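Local coordinates for protein putative primosome component (Streptococcus pyogenes serotype M3, PDB 2QGZ) that probably acts as a helicase loader of the primosome, an ATP-binding protein of the P-loop NTPase clan thought to help place the replicative helicase on DNA, at residues P115-D127 / K165-S177. Residues are numbered along the deposited sequence; the frame is centred on the assembly and turned at random.
Sequences PKSYRHIHLSDID and KSYLLAAMAHELS. With PO4 (phosphate ion), chain B; PO4 (phosphate ion), chain C.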
loop_
_atom_site.group_PDB
_atom_site.type_symbol
_atom_site.label_atom_id
_atom_site.label_comp_id
_atom_site.label_asym_id
_atom_site.label_seq_id
_atom_site.Cartn_x
_atom_site.Cartn_y
_atom_site.Cartn_z
ATOM N N PRO A 115 11.570 6.075 -4.969
ATOM C CA PRO A 115 12.623 6.990 -4.511
ATOM C C PRO A 115 12.767 7.013 -2.988
ATOM O O PRO A 115 11.809 6.755 -2.263
ATOM C CB PRO A 115 12.188 8.337 -5.089
ATOM C CG PRO A 115 10.692 8.200 -5.221
ATOM C CD PRO A 115 10.545 6.793 -5.744
ATOM N N LYS A 116 13.971 7.319 -2.514
ATOM C CA LYS A 116 14.265 7.364 -1.089
ATOM C C LYS A 116 13.391 8.300 -0.261
ATOM O O LYS A 116 13.251 8.106 0.945
ATOM C CB LYS A 116 15.740 7.729 -0.880
ATOM C CG LYS A 116 16.709 6.704 -1.478
ATOM C CD LYS A 116 18.178 7.082 -1.272
ATOM C CE LYS A 116 18.576 7.067 0.205
ATOM N NZ LYS A 116 19.977 7.546 0.401
ATOM N N SER A 117 12.803 9.313 -0.887
ATOM C CA SER A 117 11.970 10.251 -0.140
ATOM C C SER A 117 10.749 9.607 0.525
ATOM O O SER A 117 10.259 10.119 1.524
ATOM C CB SER A 117 11.522 11.402 -1.037
ATOM O OG SER A 117 10.808 10.917 -2.155
ATOM N N TYR A 118 10.274 8.483 -0.011
ATOM C CA TYR A 118 9.113 7.786 0.557
ATOM C C TYR A 118 9.378 7.177 1.919
ATOM O O TYR A 118 8.483 6.609 2.532
ATOM C CB TYR A 118 8.632 6.668 -0.367
ATOM C CG TYR A 118 7.737 7.128 -1.479
ATOM C CD1 TYR A 118 8.265 7.600 -2.676
ATOM C CD2 TYR A 118 6.350 7.097 -1.336
ATOM C CE1 TYR A 118 7.434 8.030 -3.705
ATOM C CE2 TYR A 118 5.517 7.521 -2.353
ATOM C CZ TYR A 118 6.063 7.988 -3.535
ATOM O OH TYR A 118 5.233 8.437 -4.540
ATOM N N ARG A 119 10.611 7.293 2.381
ATOM C CA ARG A 119 11.013 6.738 3.664
ATOM C C ARG A 119 11.112 7.870 4.687
ATOM O O ARG A 119 11.347 7.640 5.873
ATOM C CB ARG A 119 12.361 6.026 3.481
ATOM C CG ARG A 119 12.912 5.295 4.692
ATOM C CD ARG A 119 13.781 4.108 4.250
ATOM N NE ARG A 119 14.812 4.507 3.303
ATOM C CZ ARG A 119 15.217 3.754 2.287
ATOM N NH1 ARG A 119 14.676 2.558 2.092
ATOM N NH2 ARG A 119 16.148 4.205 1.456
ATOM N N HIS A 120 10.900 9.101 4.220
ATOM C CA HIS A 120 10.977 10.270 5.094
ATOM C C HIS A 120 9.730 11.157 5.046
ATOM O O HIS A 120 9.837 12.386 5.068
ATOM C CB HIS A 120 12.215 11.109 4.736
ATOM C CG HIS A 120 13.493 10.328 4.737
ATOM N ND1 HIS A 120 14.017 9.755 5.877
ATOM C CD2 HIS A 120 14.340 10.004 3.730
ATOM C CE1 HIS A 120 15.131 9.114 5.572
ATOM N NE2 HIS A 120 15.350 9.249 4.276
ATOM N N ILE A 121 8.551 10.543 4.991
ATOM C CA ILE A 121 7.305 11.307 4.953
ATOM C C ILE A 121 6.568 11.202 6.281
ATOM O O ILE A 121 6.241 10.104 6.727
ATOM C CB ILE A 121 6.384 10.812 3.822
ATOM C CG1 ILE A 121 7.130 10.910 2.487
ATOM C CG2 ILE A 121 5.124 11.654 3.772
ATOM C CD1 ILE A 121 6.335 10.454 1.297
ATOM N N HIS A 122 6.309 12.349 6.907
ATOM C CA HIS A 122 5.616 12.385 8.195
ATOM C C HIS A 122 4.138 12.771 8.069
ATOM O O HIS A 122 3.712 13.367 7.077
ATOM C CB HIS A 122 6.286 13.392 9.144
ATOM C CG HIS A 122 7.762 13.196 9.323
ATOM N ND1 HIS A 122 8.667 13.363 8.296
ATOM C CD2 HIS A 122 8.495 12.909 10.425
ATOM C CE1 HIS A 122 9.893 13.191 8.759
ATOM N NE2 HIS A 122 9.816 12.916 10.048
ATOM N N LEU A 123 3.360 12.453 9.099
ATOM C CA LEU A 123 1.943 12.792 9.108
ATOM C C LEU A 123 1.735 14.290 8.925
ATOM O O LEU A 123 0.742 14.714 8.348
ATOM C CB LEU A 123 1.296 12.371 10.429
ATOM C CG LEU A 123 1.162 10.877 10.697
ATOM C CD1 LEU A 123 0.637 10.689 12.107
ATOM C CD2 LEU A 123 0.235 10.239 9.653
ATOM N N SER A 124 2.661 15.090 9.440
ATOM C CA SER A 124 2.563 16.544 9.333
ATOM C C SER A 124 2.685 17.065 7.900
ATOM O O SER A 124 2.263 18.184 7.610
ATOM C CB SER A 124 3.631 17.204 10.212
ATOM O OG SER A 124 4.909 16.616 10.001
ATOM N N ASP A 125 3.256 16.259 7.005
ATOM C CA ASP A 125 3.419 16.667 5.607
ATOM C C ASP A 125 2.162 16.426 4.783
ATOM O O ASP A 125 2.109 16.816 3.618
ATOM C CB ASP A 125 4.576 15.904 4.933
ATOM C CG ASP A 125 5.926 16.177 5.582
ATOM O OD1 ASP A 125 6.278 17.369 5.784
ATOM O OD2 ASP A 125 6.640 15.191 5.881
ATOM N N ILE A 126 1.163 15.779 5.378
ATOM C CA ILE A 126 -0.080 15.465 4.672
ATOM C C ILE A 126 -1.149 16.548 4.809
ATOM O O ILE A 126 -1.493 16.957 5.919
ATOM C CB ILE A 126 -0.683 14.127 5.182
ATOM C CG1 ILE A 126 0.348 13.002 5.060
ATOM C CG2 ILE A 126 -1.940 13.799 4.413
ATOM C CD1 ILE A 126 1.017 12.896 3.692
ATOM N N ASP A 127 -1.678 17.013 3.684
ATOM C CA ASP A 127 -2.717 18.035 3.723
ATOM C C ASP A 127 -4.071 17.395 3.987
ATOM O O ASP A 127 -4.452 16.431 3.322
ATOM C CB ASP A 127 -2.795 18.816 2.400
ATOM C CG ASP A 127 -1.649 19.825 2.229
ATOM O OD1 ASP A 127 -1.293 20.508 3.213
ATOM O OD2 ASP A 127 -1.123 19.943 1.105
ATOM N N LYS A 165 -1.502 10.140 -2.942
ATOM C CA LYS A 165 -2.093 8.950 -2.345
ATOM C C LYS A 165 -1.006 8.085 -1.725
ATOM O O LYS A 165 -1.161 7.601 -0.607
ATOM C CB LYS A 165 -2.889 8.164 -3.389
ATOM C CG LYS A 165 -4.141 8.909 -3.862
ATOM C CD LYS A 165 -5.002 8.057 -4.781
ATOM C CE LYS A 165 -4.196 7.493 -5.947
ATOM N NZ LYS A 165 -3.522 8.555 -6.771
ATOM N N SER A 166 0.102 7.916 -2.443
ATOM C CA SER A 166 1.204 7.109 -1.936
ATOM C C SER A 166 1.894 7.783 -0.744
ATOM O O SER A 166 2.372 7.110 0.174
ATOM C CB SER A 166 2.220 6.824 -3.058
ATOM O OG SER A 166 2.781 8.024 -3.585
ATOM N N TYR A 167 1.943 9.109 -0.752
ATOM C CA TYR A 167 2.563 9.861 0.340
ATOM C C TYR A 167 1.822 9.643 1.656
ATOM O O TYR A 167 2.442 9.412 2.701
ATOM C CB TYR A 167 2.585 11.354 -0.002
ATOM C CG TYR A 167 3.784 11.779 -0.824
ATOM C CD1 TYR A 167 4.334 10.936 -1.786
ATOM C CD2 TYR A 167 4.350 13.037 -0.659
ATOM C CE1 TYR A 167 5.419 11.336 -2.563
ATOM C CE2 TYR A 167 5.433 13.451 -1.434
ATOM C CZ TYR A 167 5.963 12.595 -2.383
ATOM O OH TYR A 167 7.032 13.006 -3.154
ATOM N N LEU A 168 0.495 9.719 1.590
ATOM C CA LEU A 168 -0.375 9.521 2.749
ATOM C C LEU A 168 -0.068 8.159 3.399
ATOM O O LEU A 168 0.087 8.054 4.614
ATOM C CB LEU A 168 -1.836 9.557 2.297
ATOM C CG LEU A 168 -2.993 9.783 3.273
ATOM C CD1 LEU A 168 -4.173 8.960 2.795
ATOM C CD2 LEU A 168 -2.633 9.382 4.689
ATOM N N LEU A 169 0.002 7.121 2.574
ATOM C CA LEU A 169 0.292 5.771 3.042
ATOM C C LEU A 169 1.725 5.673 3.560
ATOM O O LEU A 169 2.001 4.949 4.516
ATOM C CB LEU A 169 0.046 4.771 1.907
ATOM C CG LEU A 169 -1.271 3.983 1.926
ATOM C CD1 LEU A 169 -2.406 4.833 2.467
ATOM C CD2 LEU A 169 -1.582 3.472 0.522
ATOM N N ALA A 170 2.639 6.410 2.938
ATOM C CA ALA A 170 4.023 6.410 3.393
ATOM C C ALA A 170 4.091 7.074 4.775
ATOM O O ALA A 170 4.896 6.677 5.636
ATOM C CB ALA A 170 4.899 7.153 2.415
ATOM N N ALA A 171 3.252 8.085 4.992
ATOM C CA ALA A 171 3.238 8.766 6.281
ATOM C C ALA A 171 2.729 7.808 7.354
ATOM O O ALA A 171 3.157 7.861 8.516
ATOM C CB ALA A 171 2.351 9.997 6.220
ATOM N N MET A 172 1.799 6.943 6.965
ATOM C CA MET A 172 1.244 5.953 7.887
ATOM C C MET A 172 2.367 4.979 8.258
ATOM O O MET A 172 2.516 4.618 9.423
ATOM C CB MET A 172 0.085 5.188 7.231
ATOM C CG MET A 172 -0.598 4.173 8.130
ATOM S SD MET A 172 -1.684 3.034 7.214
ATOM C CE MET A 172 -0.430 2.078 6.289
ATOM N N ALA A 173 3.158 4.566 7.269
ATOM C CA ALA A 173 4.266 3.636 7.511
ATOM C C ALA A 173 5.299 4.254 8.455
ATOM O O ALA A 173 5.869 3.572 9.305
ATOM C CB ALA A 173 4.942 3.249 6.186
ATOM N N HIS A 174 5.539 5.550 8.293
ATOM C CA HIS A 174 6.505 6.245 9.129
ATOM C C HIS A 174 6.015 6.339 10.569
ATOM O O HIS A 174 6.804 6.228 11.504
ATOM C CB HIS A 174 6.768 7.640 8.576
ATOM C CG HIS A 174 7.983 8.293 9.150
ATOM N ND1 HIS A 174 8.004 8.850 10.413
ATOM C CD2 HIS A 174 9.230 8.453 8.643
ATOM C CE1 HIS A 174 9.214 9.325 10.657
ATOM N NE2 HIS A 174 9.976 9.097 9.601
ATOM N N GLU A 175 4.712 6.529 10.747
ATOM C CA GLU A 175 4.133 6.635 12.077
ATOM C C GLU A 175 4.075 5.253 12.745
ATOM O O GLU A 175 4.227 5.134 13.964
ATOM C CB GLU A 175 2.739 7.246 11.974
ATOM C CG GLU A 175 2.157 7.752 13.269
ATOM C CD GLU A 175 2.858 8.991 13.803
ATOM O OE1 GLU A 175 3.460 9.753 13.009
ATOM O OE2 GLU A 175 2.782 9.220 15.028
ATOM N N LEU A 176 3.857 4.210 11.946
ATOM C CA LEU A 176 3.815 2.845 12.472
ATOM C C LEU A 176 5.192 2.453 12.991
ATOM O O LEU A 176 5.316 1.777 14.011
ATOM C CB LEU A 176 3.387 1.851 11.392
ATOM C CG LEU A 176 1.887 1.604 11.261
ATOM C CD1 LEU A 176 1.624 0.621 10.133
ATOM C CD2 LEU A 176 1.355 1.069 12.569
ATOM N N SER A 177 6.227 2.876 12.280
ATOM C CA SER A 177 7.580 2.574 12.694
ATOM C C SER A 177 7.967 3.384 13.925
ATOM O O SER A 177 8.696 2.895 14.781
ATOM C CB SER A 177 8.560 2.873 11.567
ATOM O OG SER A 177 9.886 2.797 12.051
HETATM P P PO4 B . 0.083 9.263 -5.923
HETATM O O1 PO4 B . -0.075 7.795 -5.704
HETATM O O2 PO4 B . 0.445 9.513 -7.353
HETATM O O3 PO4 B . -1.215 9.965 -5.613
HETATM O O4 PO4 B . 1.149 9.776 -5.029
HETATM P P PO4 C . 6.074 14.963 12.486
HETATM O O1 PO4 C . 7.137 13.905 12.705
HETATM O O2 PO4 C . 4.902 14.340 11.778
HETATM O O3 PO4 C . 5.624 15.516 13.809
HETATM O O4 PO4 C . 6.652 16.089 11.656
HETATM O O HOH W 1 4.758 11.842 11.858
#
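Around Tyr-118, Ile-121, His-122 and Ile-126 the chain of 115-127, two short 3-10 turns with a short link between them, lies across helix 165-177, coming nearest where the CA atoms of His-122 and Ala-171 are 4.7 Å apart. Small residues permit this approach, for Ala-170 and Ala-171 face the loop: the Ala-170 methyl lies 3.6 Å from Tyr-118 O, the carbonyl O of Ile-121 receives a nearly straight CA-H...O contact from Ala-171 CA at 3.3 Å, and Ile-126 CG1 and Leu-123 CD2 rest on the Ala-171 methyl. Ile-121 sends its extended chain (chi2 180°) over one face of the Tyr-167 ring, a CH-pi contact with CD1 3.7 Å from the centroid. That ring turns its edge to the face of Tyr-118 in a T-shaped pair, planes at 86°. The Tyr-118 hydroxyl lies at the edge of the Tyr-167 ring, near its plane, and donates to Ser-166 OG at 2.7 Å. Placed between the backbone N and the carbonyl carbon (chi1 61°), Ser-166 OG also meets phosphate B, donating to its O4 at 2.8 Å. Further along the helix, His-174 NE2 lies over one face of the His-122 ring, toward its rim, and a water links Leu-123 N with Glu-175 OE1. Lys-165 binds phosphate B through both N and NZ, and Gly-162 N adds a bond, consistent with a Walker A loop whose phosphate, probably from the crystallisation liquor, marks a nucleotide phosphate position. Tyr-118 is thus second shell to that anion: accepting its proton leaves Ser-166 OG to spend its own on the phosphate, which probably fixes the serine's rotation.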